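Local coordinates for protein CocE/NonD family hydrolase (Staphylococcus aureus subsp. aureus COL, PDB 3III) that probably hydrolyses ester or amide bonds as a CocE/NonD-family serine hydrolase, pairing an alpha/beta-hydrolase domain with a C-terminal beta-sandwich domain, at residues A[364-369]-A[380-385]; A[415-420]-A[540-545]; A[419-424]-A[481-486]; A[457-462]-A[490-495]. One frame throughout, in Å; residues are numbered along the deposited sequence. Where two conformers were deposited one is given.

Contact 1: A[364-369]-A[380-385]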
loop_
_atom_site.group_PDB
_atom_site.type_symbol
_atom_site.label_atom_id
_atom_site.label_comp_id
_atom_site.label_asym_id
_atom_site.label_seq_id
_atom_site.Cartn_x
_atom_site.Cartn_y
_atom_site.Cartn_z
ATOM N N LEU A 364 -6.174 -24.719 16.386
ATOM C CA LEU A 364 -6.377 -25.581 15.217
ATOM C C LEU A 364 -6.395 -27.029 15.657
ATOM O O LEU A 364 -5.621 -27.407 16.534
ATOM C CB LEU A 364 -5.208 -25.459 14.246
ATOM C CG LEU A 364 -5.225 -24.326 13.252
ATOM C CD1 LEU A 364 -5.206 -22.989 13.958
ATOM C CD2 LEU A 364 -4.056 -24.518 12.310
ATOM N N ASN A 365 -7.245 -27.836 15.016
ATOM C CA ASN A 365 -7.271 -29.285 15.220
ATOM C C ASN A 365 -7.103 -29.927 13.827
ATOM O O ASN A 365 -8.014 -29.840 12.997
ATOM C CB ASN A 365 -8.608 -29.715 15.855
ATOM C CG ASN A 365 -8.659 -31.205 16.149
ATOM O OD1 ASN A 365 -7.786 -31.927 15.709
ATOM N ND2 ASN A 365 -9.607 -31.642 16.972
ATOM N N ALA A 366 -5.966 -30.598 13.588
ATOM C CA ALA A 366 -5.638 -31.245 12.284
ATOM C C ALA A 366 -6.558 -32.434 11.900
ATOM O O ALA A 366 -6.698 -32.752 10.699
ATOM C CB ALA A 366 -4.129 -31.740 12.269
ATOM N N GLU A 367 -7.205 -33.043 12.884
ATOM C CA GLU A 367 -8.030 -34.237 12.643
ATOM C C GLU A 367 -9.364 -33.953 12.006
ATOM O O GLU A 367 -9.891 -34.777 11.259
ATOM C CB GLU A 367 -8.334 -34.973 13.947
ATOM C CG GLU A 367 -7.128 -35.352 14.777
ATOM C CD GLU A 367 -7.438 -36.476 15.782
ATOM O OE1 GLU A 367 -7.824 -36.170 16.935
ATOM O OE2 GLU A 367 -7.295 -37.660 15.416
ATOM N N ASN A 368 -9.946 -32.804 12.347
ATOM C CA ASN A 368 -11.314 -32.503 11.922
ATOM C C ASN A 368 -11.523 -31.119 11.286
ATOM O O ASN A 368 -12.659 -30.642 11.214
ATOM C CB ASN A 368 -12.235 -32.684 13.138
ATOM C CG ASN A 368 -11.975 -31.640 14.237
ATOM O OD1 ASN A 368 -11.174 -30.704 14.048
ATOM N ND2 ASN A 368 -12.675 -31.772 15.357
ATOM N N HIS A 369 -10.480 -30.540 10.682
ATOM C CA HIS A 369 -10.560 -29.199 10.056
ATOM C C HIS A 369 -11.302 -28.129 10.890
ATOM O O HIS A 369 -12.134 -27.391 10.348
ATOM C CB HIS A 369 -11.060 -29.207 8.564
ATOM C CG HIS A 369 -12.367 -29.906 8.309
ATOM N ND1 HIS A 369 -13.594 -29.304 8.517
ATOM C CD2 HIS A 369 -12.637 -31.130 7.786
ATOM C CE1 HIS A 369 -14.560 -30.145 8.185
ATOM N NE2 HIS A 369 -14.006 -31.262 7.743
ATOM N N HIS A 380 -1.584 -34.258 16.996
ATOM C CA HIS A 380 -1.877 -34.920 15.724
ATOM C C HIS A 380 -1.284 -34.148 14.589
ATOM O O HIS A 380 -0.906 -33.022 14.760
ATOM C CB HIS A 380 -3.370 -35.063 15.492
ATOM C CG HIS A 380 -3.958 -36.059 16.412
ATOM N ND1 HIS A 380 -4.338 -35.726 17.699
ATOM C CD2 HIS A 380 -4.078 -37.409 16.313
ATOM C CE1 HIS A 380 -4.763 -36.825 18.310
ATOM N NE2 HIS A 380 -4.618 -37.851 17.487
ATOM N N VAL A 381 -1.189 -34.795 13.435
ATOM C CA VAL A 381 -0.523 -34.199 12.299
ATOM C C VAL A 381 -1.379 -34.259 11.051
ATOM O O VAL A 381 -1.995 -35.255 10.781
ATOM C CB VAL A 381 0.837 -34.827 12.084
ATOM C CG1 VAL A 381 0.720 -36.311 11.722
ATOM C CG2 VAL A 381 1.629 -34.018 11.046
ATOM N N ALA A 382 -1.425 -33.163 10.306
ATOM C CA ALA A 382 -2.076 -33.142 8.997
ATOM C C ALA A 382 -1.028 -32.829 7.943
ATOM O O ALA A 382 0.107 -32.407 8.254
ATOM C CB ALA A 382 -3.153 -32.114 8.951
ATOM N N GLN A 383 -1.425 -32.997 6.687
ATOM C CA GLN A 383 -0.460 -33.147 5.617
ATOM C C GLN A 383 -1.061 -32.640 4.317
ATOM O O GLN A 383 -2.257 -32.819 4.093
ATOM C CB GLN A 383 -0.167 -34.607 5.527
ATOM C CG GLN A 383 1.055 -34.958 4.821
ATOM C CD GLN A 383 1.287 -36.450 4.823
ATOM O OE1 GLN A 383 2.086 -36.944 5.604
ATOM N NE2 GLN A 383 0.590 -37.176 3.961
ATOM N N TYR A 384 -0.274 -31.986 3.470
ATOM C CA TYR A 384 -0.757 -31.711 2.128
ATOM C C TYR A 384 0.449 -31.786 1.218
ATOM O O TYR A 384 1.587 -31.616 1.678
ATOM C CB TYR A 384 -1.464 -30.352 2.040
ATOM C CG TYR A 384 -0.599 -29.181 2.481
ATOM C CD1 TYR A 384 0.292 -28.595 1.621
ATOM C CD2 TYR A 384 -0.693 -28.666 3.766
ATOM C CE1 TYR A 384 1.107 -27.557 2.032
ATOM C CE2 TYR A 384 0.099 -27.616 4.179
ATOM C CZ TYR A 384 1.000 -27.069 3.306
ATOM O OH TYR A 384 1.823 -26.060 3.724
ATOM N N ASP A 385 0.222 -32.092 -0.053
ATOM C CA ASP A 385 1.313 -32.061 -1.052
ATOM C C ASP A 385 1.587 -30.574 -1.415
ATOM O O ASP A 385 0.731 -29.923 -2.017
ATOM C CB ASP A 385 0.897 -32.851 -2.299
ATOM C CG ASP A 385 1.983 -32.857 -3.403
ATOM O OD1 ASP A 385 2.978 -32.050 -3.374
ATOM O OD2 ASP A 385 1.818 -33.704 -4.294
#
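Ala366 and Glu367 meet Ala382 and His380 in a surface contact at the margin of the C-terminal beta-sandwich, where an Asx turn at the end of strand 358-365 packs against strand 380-385. The turn is closed by Asn365 OD1, which accepts from Glu367 N at 3.1 Å; the donor stands above the carbonyl plane. No hydrogen bond joins the two segments. The Ala366 methyl rests on the backbone at Val381-Ala382 and on the methyl of Ala382, with Ala366 CB 3.5 Å from Ala382 CB, tighter than usual for two carbons. This is the apolar centre of the contact, close to the nearest backbone approach.

Toward the outside, the Glu367 side chain lies over the imidazole of His380. Its CG is anti to the carbonyl carbon (chi1 -54°) and the chain beyond is extended. The carboxylate is stacked almost flat on the ring, the planes only 9° apart, and CG adds a CH-pi contact, 4.0 Å from the ring centroid. Such a stack puts the carboxylate over the ring face rather than in line with its N-H groups; His380 ND1 is instead bonded to Ser378 O. Thr546 of the neighbouring strand 541-546 ties both segments: its OG1 bonds Ala366 N, and its backbone bonds that of His380. Over the centre of the imidazole, Glu367 CD sits 3.4 Å above the plane, while OE2 is 3.3 Å from His380 CD2.

Contact 2: A[415-420]-A[540-545]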
loop_
_atom_site.group_PDB
_atom_site.type_symbol
_atom_site.label_atom_id
_atom_site.label_comp_id
_atom_site.label_asym_id
_atom_site.label_seq_id
_atom_site.Cartn_x
_atom_site.Cartn_y
_atom_site.Cartn_z
ATOM N N VAL A 415 5.352 -27.053 12.203
ATOM C CA VAL A 415 5.494 -27.577 10.860
ATOM C C VAL A 415 6.810 -28.370 10.715
ATOM O O VAL A 415 7.800 -28.138 11.460
ATOM C CB VAL A 415 5.464 -26.433 9.819
ATOM C CG1 VAL A 415 4.150 -25.588 9.841
ATOM C CG2 VAL A 415 6.725 -25.540 9.945
ATOM N N SER A 416 6.818 -29.327 9.774
ATOM C CA SER A 416 8.004 -30.030 9.356
ATOM C C SER A 416 7.862 -30.487 7.913
ATOM O O SER A 416 6.784 -30.514 7.386
ATOM C CB SER A 416 8.262 -31.274 10.198
ATOM O OG SER A 416 7.332 -32.295 9.866
ATOM N N THR A 417 8.973 -30.910 7.315
ATOM C CA THR A 417 9.014 -31.367 5.930
ATOM C C THR A 417 10.117 -32.450 5.849
ATOM O O THR A 417 11.058 -32.487 6.638
ATOM C CB THR A 417 9.285 -30.208 4.910
ATOM O OG1 THR A 417 9.281 -30.718 3.571
ATOM C CG2 THR A 417 10.655 -29.522 5.169
ATOM N N LYS A 418 9.933 -33.379 4.931
ATOM C CA LYS A 418 10.847 -34.459 4.765
ATOM C C LYS A 418 11.720 -34.334 3.538
ATOM O O LYS A 418 12.863 -34.814 3.561
ATOM C CB LYS A 418 10.076 -35.759 4.684
ATOM C CG LYS A 418 10.409 -36.649 5.805
ATOM C CD LYS A 418 9.534 -37.917 5.820
ATOM C CE LYS A 418 9.802 -38.813 4.619
ATOM N NZ LYS A 418 8.643 -39.757 4.367
ATOM N N ASP A 419 11.188 -33.754 2.465
ATOM C CA ASP A 419 11.848 -33.782 1.156
ATOM C C ASP A 419 12.597 -32.539 0.777
ATOM O O ASP A 419 13.157 -32.475 -0.325
ATOM C CB ASP A 419 10.830 -34.012 0.051
ATOM C CG ASP A 419 10.222 -35.382 0.083
ATOM O OD1 ASP A 419 10.647 -36.243 0.891
ATOM O OD2 ASP A 419 9.310 -35.588 -0.748
ATOM N N SER A 420 12.604 -31.540 1.649
ATOM C CA SER A 420 13.284 -30.281 1.364
ATOM C C SER A 420 13.915 -29.837 2.660
ATOM O O SER A 420 13.611 -30.401 3.705
ATOM C CB SER A 420 12.263 -29.259 0.902
ATOM O OG SER A 420 12.871 -28.163 0.280
ATOM N N GLY A 540 7.424 -31.938 -2.052
ATOM C CA GLY A 540 6.803 -33.044 -1.319
ATOM C C GLY A 540 5.845 -32.591 -0.250
ATOM O O GLY A 540 5.263 -31.515 -0.356
HETATM N N MSE A 541 5.656 -33.433 0.762
HETATM C CA MSE A 541 4.613 -33.215 1.748
HETATM C C MSE A 541 5.032 -32.187 2.767
HETATM O O MSE A 541 6.170 -32.153 3.183
HETATM C CB MSE A 541 4.270 -34.503 2.479
HETATM C CG MSE A 541 3.737 -35.594 1.558
HETATM SE SE MSE A 541 1.947 -35.128 0.861
HETATM C CE MSE A 541 2.193 -36.158 -0.846
ATOM N N HIS A 542 4.096 -31.321 3.106
ATOM C CA HIS A 542 4.217 -30.461 4.258
ATOM C C HIS A 542 3.379 -31.073 5.365
ATOM O O HIS A 542 2.234 -31.442 5.129
ATOM C CB HIS A 542 3.722 -29.054 3.980
ATOM C CG HIS A 542 4.656 -28.221 3.152
ATOM N ND1 HIS A 542 4.432 -26.883 2.907
ATOM C CD2 HIS A 542 5.823 -28.533 2.537
ATOM C CE1 HIS A 542 5.437 -26.404 2.185
ATOM N NE2 HIS A 542 6.301 -27.381 1.964
HETATM N N MSE A 543 3.956 -31.114 6.564
HETATM C CA MSE A 543 3.274 -31.543 7.791
HETATM C C MSE A 543 2.889 -30.369 8.650
HETATM O O MSE A 543 3.696 -29.481 8.824
HETATM C CB MSE A 543 4.238 -32.344 8.635
HETATM C CG MSE A 543 4.912 -33.375 7.837
HETATM SE SE MSE A 543 3.709 -34.821 7.774
HETATM C CE MSE A 543 4.492 -35.819 9.287
ATOM N N ILE A 544 1.693 -30.411 9.235
ATOM C CA ILE A 544 1.209 -29.363 10.155
ATOM C C ILE A 544 0.712 -30.040 11.461
ATOM O O ILE A 544 -0.159 -30.900 11.442
ATOM C CB ILE A 544 0.026 -28.545 9.534
ATOM C CG1 ILE A 544 0.410 -27.908 8.199
ATOM C CG2 ILE A 544 -0.451 -27.436 10.474
ATOM C CD1 ILE A 544 1.637 -27.075 8.249
ATOM N N TYR A 545 1.314 -29.679 12.583
ATOM C CA TYR A 545 1.045 -30.343 13.842
ATOM C C TYR A 545 0.144 -29.491 14.717
ATOM O O TYR A 545 0.325 -28.288 14.824
ATOM C CB TYR A 545 2.359 -30.620 14.571
ATOM C CG TYR A 545 3.301 -31.470 13.803
ATOM C CD1 TYR A 545 3.405 -32.829 14.053
ATOM C CD2 TYR A 545 4.113 -30.919 12.844
ATOM C CE1 TYR A 545 4.290 -33.640 13.346
ATOM C CE2 TYR A 545 4.998 -31.708 12.125
ATOM C CZ TYR A 545 5.080 -33.043 12.379
ATOM O OH TYR A 545 5.980 -33.784 11.666
HETATM O O HOH W 1 9.033 -28.081 1.341
HETATM O O HOH W 2 8.475 -33.404 2.451
HETATM O O HOH W 3 6.984 -35.991 0.658
#
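Ser416, Val415 and Tyr545 bury much of the surface where strand 408-417 runs antiparallel to strand 541-546. Ser416 is the centre of the pairing. Its backbone forms a hydrogen-bonded pair with the selenomethionine at Met543: Ser416 N gives to Met543 O over 3.3 Å, and Met543 N gives to Ser416 O over 3.0 Å. The side chain takes part as well. With OG held between the backbone N and the carbonyl carbon (chi1 73°), the hydroxyl lies near the plane of the Tyr545 ring, at its edge, and hydrogen-bonds to Tyr545 OH at 2.7 Å. One side chain thus ties the strand to a tyrosine two residues beyond its backbone partner.

Val415 faces the other side of the sheet. It forms a non-hydrogen-bonded pair with Ile544; the two buried side chains lie side by side and point the same way, and Val415 CG1 is squeezed to 3.3 Å from Ile544 CD1. Its CA also approaches Met543 O, in a CA-H...O contact of 3.3 Å.

From Thr417 on, direct backbone bonds give way to water bridges, though Asp419 still packs on Gly540. One molecule links Thr417 OG1, Asp419 N (2.7 Å) and Met541 O, while another joins Asp419 OD2 to Met541 N (2.9 Å). Antiparallel pairing of strands so distant in sequence, within one of two antiparallel sheets, is consistent with the jelly-roll-like C-terminal beta-sandwich of this family.

Contact 3: A[419-424]-A[481-486]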
loop_
_atom_site.group_PDB
_atom_site.type_symbol
_atom_site.label_atom_id
_atom_site.label_comp_id
_atom_site.label_asym_id
_atom_site.label_seq_id
_atom_site.Cartn_x
_atom_site.Cartn_y
_atom_site.Cartn_z
ATOM N N ASP A 419 11.188 -33.754 2.465
ATOM C CA ASP A 419 11.848 -33.782 1.156
ATOM C C ASP A 419 12.597 -32.539 0.777
ATOM O O ASP A 419 13.157 -32.475 -0.325
ATOM C CB ASP A 419 10.830 -34.012 0.051
ATOM C CG ASP A 419 10.222 -35.382 0.083
ATOM O OD1 ASP A 419 10.647 -36.243 0.891
ATOM O OD2 ASP A 419 9.310 -35.588 -0.748
ATOM N N SER A 420 12.604 -31.540 1.649
ATOM C CA SER A 420 13.284 -30.281 1.364
ATOM C C SER A 420 13.915 -29.837 2.660
ATOM O O SER A 420 13.611 -30.401 3.705
ATOM C CB SER A 420 12.263 -29.259 0.902
ATOM O OG SER A 420 12.871 -28.163 0.280
ATOM N N ASP A 421 14.778 -28.832 2.600
ATOM C CA ASP A 421 15.323 -28.235 3.803
ATOM C C ASP A 421 14.687 -26.868 4.099
ATOM O O ASP A 421 15.229 -26.095 4.873
ATOM C CB ASP A 421 16.831 -28.096 3.703
ATOM C CG ASP A 421 17.269 -27.078 2.673
ATOM O OD1 ASP A 421 16.465 -26.582 1.830
ATOM O OD2 ASP A 421 18.473 -26.806 2.679
ATOM N N ASP A 422 13.535 -26.606 3.480
ATOM C CA ASP A 422 12.804 -25.344 3.676
ATOM C C ASP A 422 11.370 -25.511 3.178
ATOM O O ASP A 422 11.027 -26.474 2.476
ATOM C CB ASP A 422 13.551 -24.247 2.926
ATOM C CG ASP A 422 13.302 -22.846 3.469
ATOM O OD1 ASP A 422 12.382 -22.648 4.283
ATOM O OD2 ASP A 422 14.049 -21.927 3.057
HETATM N N MSE A 423 10.509 -24.586 3.586
HETATM C CA MSE A 423 9.117 -24.612 3.223
HETATM C C MSE A 423 8.637 -23.189 2.918
HETATM O O MSE A 423 8.972 -22.263 3.628
HETATM C CB MSE A 423 8.275 -25.161 4.382
HETATM C CG MSE A 423 8.730 -26.510 4.841
HETATM SE SE MSE A 423 7.897 -26.964 6.580
HETATM C CE MSE A 423 6.018 -27.379 5.948
ATOM N N ASP A 424 7.868 -23.051 1.854
ATOM C CA ASP A 424 7.144 -21.843 1.592
ATOM C C ASP A 424 5.687 -22.064 1.969
ATOM O O ASP A 424 5.009 -22.873 1.338
ATOM C CB ASP A 424 7.281 -21.441 0.108
ATOM C CG ASP A 424 8.674 -20.869 -0.212
ATOM O OD1 ASP A 424 9.269 -20.286 0.709
ATOM O OD2 ASP A 424 9.132 -20.932 -1.381
ATOM N N GLU A 481 19.193 -17.516 7.548
ATOM C CA GLU A 481 18.314 -18.673 7.219
ATOM C C GLU A 481 18.516 -19.814 8.173
ATOM O O GLU A 481 19.613 -20.245 8.411
ATOM C CB GLU A 481 18.511 -19.145 5.743
ATOM C CG GLU A 481 18.142 -17.993 4.773
ATOM C CD GLU A 481 17.873 -18.329 3.319
ATOM O OE1 GLU A 481 18.504 -19.257 2.758
ATOM O OE2 GLU A 481 17.046 -17.574 2.720
ATOM N N LEU A 482 17.439 -20.318 8.723
ATOM C CA LEU A 482 17.505 -21.471 9.583
ATOM C C LEU A 482 16.938 -22.658 8.809
ATOM O O LEU A 482 15.747 -22.945 8.893
ATOM C CB LEU A 482 16.723 -21.241 10.879
ATOM C CG LEU A 482 17.399 -20.196 11.802
ATOM C CD1 LEU A 482 16.514 -19.899 13.049
ATOM C CD2 LEU A 482 18.839 -20.586 12.148
ATOM N N LYS A 483 17.787 -23.347 8.040
ATOM C CA LYS A 483 17.290 -24.419 7.168
ATOM C C LYS A 483 16.873 -25.607 8.028
ATOM O O LYS A 483 17.282 -25.760 9.198
ATOM C CB LYS A 483 18.310 -24.783 6.058
ATOM C CG LYS A 483 18.550 -23.650 4.957
ATOM C CD LYS A 483 17.313 -23.419 4.016
ATOM C CE LYS A 483 17.669 -22.620 2.735
ATOM N NZ LYS A 483 16.491 -22.190 1.853
ATOM N N LEU A 484 16.053 -26.465 7.473
ATOM C CA LEU A 484 15.492 -27.555 8.282
ATOM C C LEU A 484 16.151 -28.905 8.004
ATOM O O LEU A 484 16.617 -29.139 6.900
ATOM C CB LEU A 484 13.991 -27.698 8.006
ATOM C CG LEU A 484 13.052 -26.514 8.238
ATOM C CD1 LEU A 484 11.737 -26.654 7.415
ATOM C CD2 LEU A 484 12.772 -26.290 9.705
ATOM N N SER A 485 16.145 -29.776 9.015
ATOM C CA SER A 485 16.452 -31.214 8.872
ATOM C C SER A 485 15.194 -32.050 8.632
ATOM O O SER A 485 14.067 -31.635 8.955
ATOM C CB SER A 485 17.137 -31.755 10.116
ATOM O OG SER A 485 18.312 -31.044 10.387
ATOM N N GLN A 486 15.370 -33.236 8.061
ATOM C CA GLN A 486 14.213 -34.121 7.895
ATOM C C GLN A 486 13.455 -34.281 9.198
ATOM O O GLN A 486 14.031 -34.608 10.248
ATOM C CB GLN A 486 14.603 -35.505 7.368
ATOM C CG GLN A 486 15.043 -35.445 5.936
ATOM C CD GLN A 486 15.267 -36.786 5.340
ATOM O OE1 GLN A 486 14.599 -37.775 5.691
ATOM N NE2 GLN A 486 16.242 -36.859 4.450
HETATM O O HOH W 4 16.156 -31.844 5.337
#
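Lys483 lies across Asp421 and reaches Asp422, fastening the loop before strand 424-432 to the loop before strand 490-503. Its CB begins 3.6 Å from Asp421 O, and CG passes 3.9 Å from Asp421 OD2. A bend at chi2 (-69°) swings CD back beside the peptide oxygen, 3.5 Å from Asp421 O. From there the chain is extended: CE approaches Asp422 OD2 at 3.7 Å, and NZ ends in a salt bridge to the same oxygen at 2.7 Å. The ammonium uses the anti lone pair of OD2, the one directed away from OD1. Ser460 OG bonds to OD2 too, while OD1 accepts from Met423 N, which lies out of the carboxylate plane. Both oxygens of the buried Asp422 are therefore engaged, and the group is fixed in rotation. Glu481 OE1 joins the network by a long salt bridge, 3.7 Å from Lys483 NZ; its other oxygen bonds His461.

Beside the lysine, the backbones are joined by a nearly straight bond, Leu484 N to Asp421 O (2.8 Å, 173° at the hydrogen). Leu484 then turns its side chain to the interior, where CD1 meets the selenium of the selenomethionine Met423 at 3.9 Å, the two side chains crossing at about a right angle. The chemistry implies that a lysine lying at the surface would be expected to offset the charge of the buried Asp422: its NZ, flanked by Asp422 and Glu481, would probably stay protonated, and its charge should help keep Asp422 ionised.

Contact 4: A[457-462]-A[490-495]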
loop_
_atom_site.group_PDB
_atom_site.type_symbol
_atom_site.label_atom_id
_atom_site.label_comp_id
_atom_site.label_asym_id
_atom_site.label_seq_id
_atom_site.Cartn_x
_atom_site.Cartn_y
_atom_site.Cartn_z
ATOM N N LEU A 457 5.065 -17.058 4.550
ATOM C CA LEU A 457 6.345 -17.189 5.220
ATOM C C LEU A 457 7.216 -18.306 4.625
ATOM O O LEU A 457 6.757 -19.395 4.438
ATOM C CB LEU A 457 6.137 -17.505 6.695
ATOM C CG LEU A 457 7.420 -17.584 7.553
ATOM C CD1 LEU A 457 8.092 -16.175 7.656
ATOM C CD2 LEU A 457 7.124 -18.198 8.946
ATOM N N ARG A 458 8.485 -18.010 4.410
ATOM C CA ARG A 458 9.499 -19.018 4.129
ATOM C C ARG A 458 10.057 -19.423 5.498
ATOM O O ARG A 458 10.522 -18.596 6.317
ATOM C CB ARG A 458 10.541 -18.454 3.168
ATOM C CG ARG A 458 11.693 -19.421 2.837
ATOM C CD ARG A 458 12.464 -18.946 1.627
ATOM N NE ARG A 458 11.714 -19.198 0.400
ATOM C CZ ARG A 458 12.130 -18.909 -0.817
ATOM N NH1 ARG A 458 13.303 -18.344 -1.032
ATOM N NH2 ARG A 458 11.346 -19.177 -1.841
ATOM N N VAL A 459 9.915 -20.704 5.804
ATOM C CA VAL A 459 10.159 -21.186 7.168
ATOM C C VAL A 459 11.619 -21.014 7.618
ATOM O O VAL A 459 11.885 -20.772 8.790
ATOM C CB VAL A 459 9.588 -22.639 7.322
ATOM C CG1 VAL A 459 9.989 -23.301 8.652
ATOM C CG2 VAL A 459 8.045 -22.581 7.150
ATOM N N SER A 460 12.580 -21.089 6.702
ATOM C CA SER A 460 13.973 -20.762 7.073
ATOM C C SER A 460 14.127 -19.289 7.562
ATOM O O SER A 460 15.084 -18.958 8.254
ATOM C CB SER A 460 14.950 -21.041 5.936
ATOM O OG SER A 460 14.719 -20.162 4.876
ATOM N N HIS A 461 13.133 -18.454 7.277
ATOM C CA HIS A 461 13.110 -17.057 7.745
ATOM C C HIS A 461 12.250 -16.813 8.979
ATOM O O HIS A 461 11.912 -15.658 9.306
ATOM C CB HIS A 461 12.579 -16.193 6.602
ATOM C CG HIS A 461 13.533 -16.071 5.458
ATOM N ND1 HIS A 461 13.833 -14.861 4.848
ATOM C CD2 HIS A 461 14.281 -17.005 4.830
ATOM C CE1 HIS A 461 14.700 -15.069 3.874
ATOM N NE2 HIS A 461 14.997 -16.361 3.845
ATOM N N ARG A 462 11.868 -17.874 9.663
ATOM C CA ARG A 462 10.906 -17.760 10.782
ATOM C C ARG A 462 11.354 -16.995 12.039
ATOM O O ARG A 462 10.535 -16.726 12.940
ATOM C CB ARG A 462 10.504 -19.174 11.254
ATOM C CG ARG A 462 11.641 -19.946 11.886
ATOM C CD ARG A 462 11.244 -21.436 12.099
ATOM N NE ARG A 462 12.363 -22.246 12.623
ATOM C CZ ARG A 462 13.375 -22.731 11.901
ATOM N NH1 ARG A 462 13.466 -22.536 10.589
ATOM N NH2 ARG A 462 14.305 -23.424 12.504
ATOM N N VAL A 490 9.179 -27.351 13.699
ATOM C CA VAL A 490 9.494 -25.989 14.196
ATOM C C VAL A 490 8.232 -25.124 14.326
ATOM O O VAL A 490 7.217 -25.363 13.590
ATOM C CB VAL A 490 10.543 -25.316 13.312
ATOM C CG1 VAL A 490 11.844 -26.196 13.221
ATOM C CG2 VAL A 490 9.972 -25.046 11.942
ATOM N N PRO A 491 8.233 -24.169 15.290
ATOM C CA PRO A 491 7.116 -23.240 15.438
ATOM C C PRO A 491 7.317 -22.041 14.545
ATOM O O PRO A 491 8.445 -21.532 14.486
ATOM C CB PRO A 491 7.219 -22.803 16.909
ATOM C CG PRO A 491 8.668 -22.951 17.209
ATOM C CD PRO A 491 9.146 -24.097 16.448
ATOM N N VAL A 492 6.255 -21.624 13.851
ATOM C CA VAL A 492 6.255 -20.464 12.973
ATOM C C VAL A 492 5.057 -19.618 13.298
ATOM O O VAL A 492 4.017 -20.127 13.753
ATOM C CB VAL A 492 6.250 -20.836 11.485
ATOM C CG1 VAL A 492 7.522 -21.749 11.151
ATOM C CG2 VAL A 492 4.929 -21.491 11.100
ATOM N N GLU A 493 5.207 -18.334 13.088
ATOM C CA GLU A 493 4.095 -17.387 13.213
ATOM C C GLU A 493 4.033 -16.577 11.957
ATOM O O GLU A 493 5.026 -15.932 11.574
ATOM C CB GLU A 493 4.300 -16.472 14.404
ATOM C CG GLU A 493 4.291 -17.259 15.680
ATOM C CD GLU A 493 4.505 -16.435 16.910
ATOM O OE1 GLU A 493 4.103 -15.261 16.958
ATOM O OE2 GLU A 493 5.058 -17.005 17.877
ATOM N N ILE A 494 2.884 -16.670 11.299
ATOM C CA ILE A 494 2.650 -16.072 10.007
ATOM C C ILE A 494 1.839 -14.804 10.170
ATOM O O ILE A 494 0.746 -14.814 10.793
ATOM C CB ILE A 494 1.938 -17.039 9.065
ATOM C CG1 ILE A 494 2.776 -18.315 8.902
ATOM C CG2 ILE A 494 1.742 -16.440 7.664
ATOM C CD1 ILE A 494 2.109 -19.376 7.960
ATOM N N GLU A 495 2.389 -13.711 9.635
ATOM C CA GLU A 495 1.699 -12.373 9.604
ATOM C C GLU A 495 0.543 -12.338 8.564
ATOM O O GLU A 495 0.778 -12.168 7.371
ATOM C CB GLU A 495 2.743 -11.269 9.290
ATOM C CG GLU A 495 2.223 -9.814 9.258
ATOM C CD GLU A 495 3.307 -8.816 8.855
ATOM O OE1 GLU A 495 4.354 -9.245 8.342
ATOM O OE2 GLU A 495 3.148 -7.586 9.094
HETATM O O HOH W 5 7.990 -17.339 13.218
HETATM O O HOH W 6 11.305 -21.712 15.120
#
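Val459 packs closely against Val490 and Val492, and Arg462, on the same segment, extends this packing along the strand before water takes up its polar edge. In the tight part, Val459 CG1 touches two branches at once, Val490 CG2 at 3.7 Å and Val492 CG1 at 3.8 Å. Leu457, its CG anti to the backbone N (chi1 -176°), sends CD2 to within 3.8 Å of Val492 CB, and its CB lies beside Ile494 CG1. After a short 3-10 turn, Arg462 comes back across Val490, the two side chains at about a right angle. Its CD meets Val492 CG1, and the guanidinium lays one face on Val490, with NE 3.6 Å from Val490 CB. This is the interior of the beta-sandwich: strand 447-458 belongs to the five-stranded sheet and strand 490-503 to the eight-stranded one, and Leu425 of strand 424-432 also packs on Val459, Val492 and Ile494.

No direct hydrogen bond joins the segments. Arg462 NH1 bonds Val459 O (3.0 Å), which Arg462 N reaches from the opposite face of that carbonyl, and NH1 also bonds Leu482 O. On the looser side, one water at the guanidinium edge takes the N-H of Arg462 NE at 2.8 Å and donates to Pro491 O; a second donates to Arg462 O and accepts from Glu493 N at 3.0 Å.

All four contacts belong to the C-terminal beta-sandwich, their centres about 23 to 34 Å from the centre of the chain, and none involves a strand of the alpha/beta-hydrolase sheet. Contacts 1 and 2, centres about 12 Å apart, meet where strands 380-385 and 541-546 run side by side in one sheet: Ala382 O probably bonds Ile544 N, and Tyr384 OH bonds His542 ND1. Contact 3 shares Asp419 and Ser420 with contact 2, at about 9 Å between centres, and the methyl end of its Met423 packs against His542. Contact 4 joins contact 2 through Val415 O and Val490 N (2.7 Å) and contact 3 through Asp422 with Ser460 and Glu481 with His461. Contact 1 touches neither contact 3 nor contact 4.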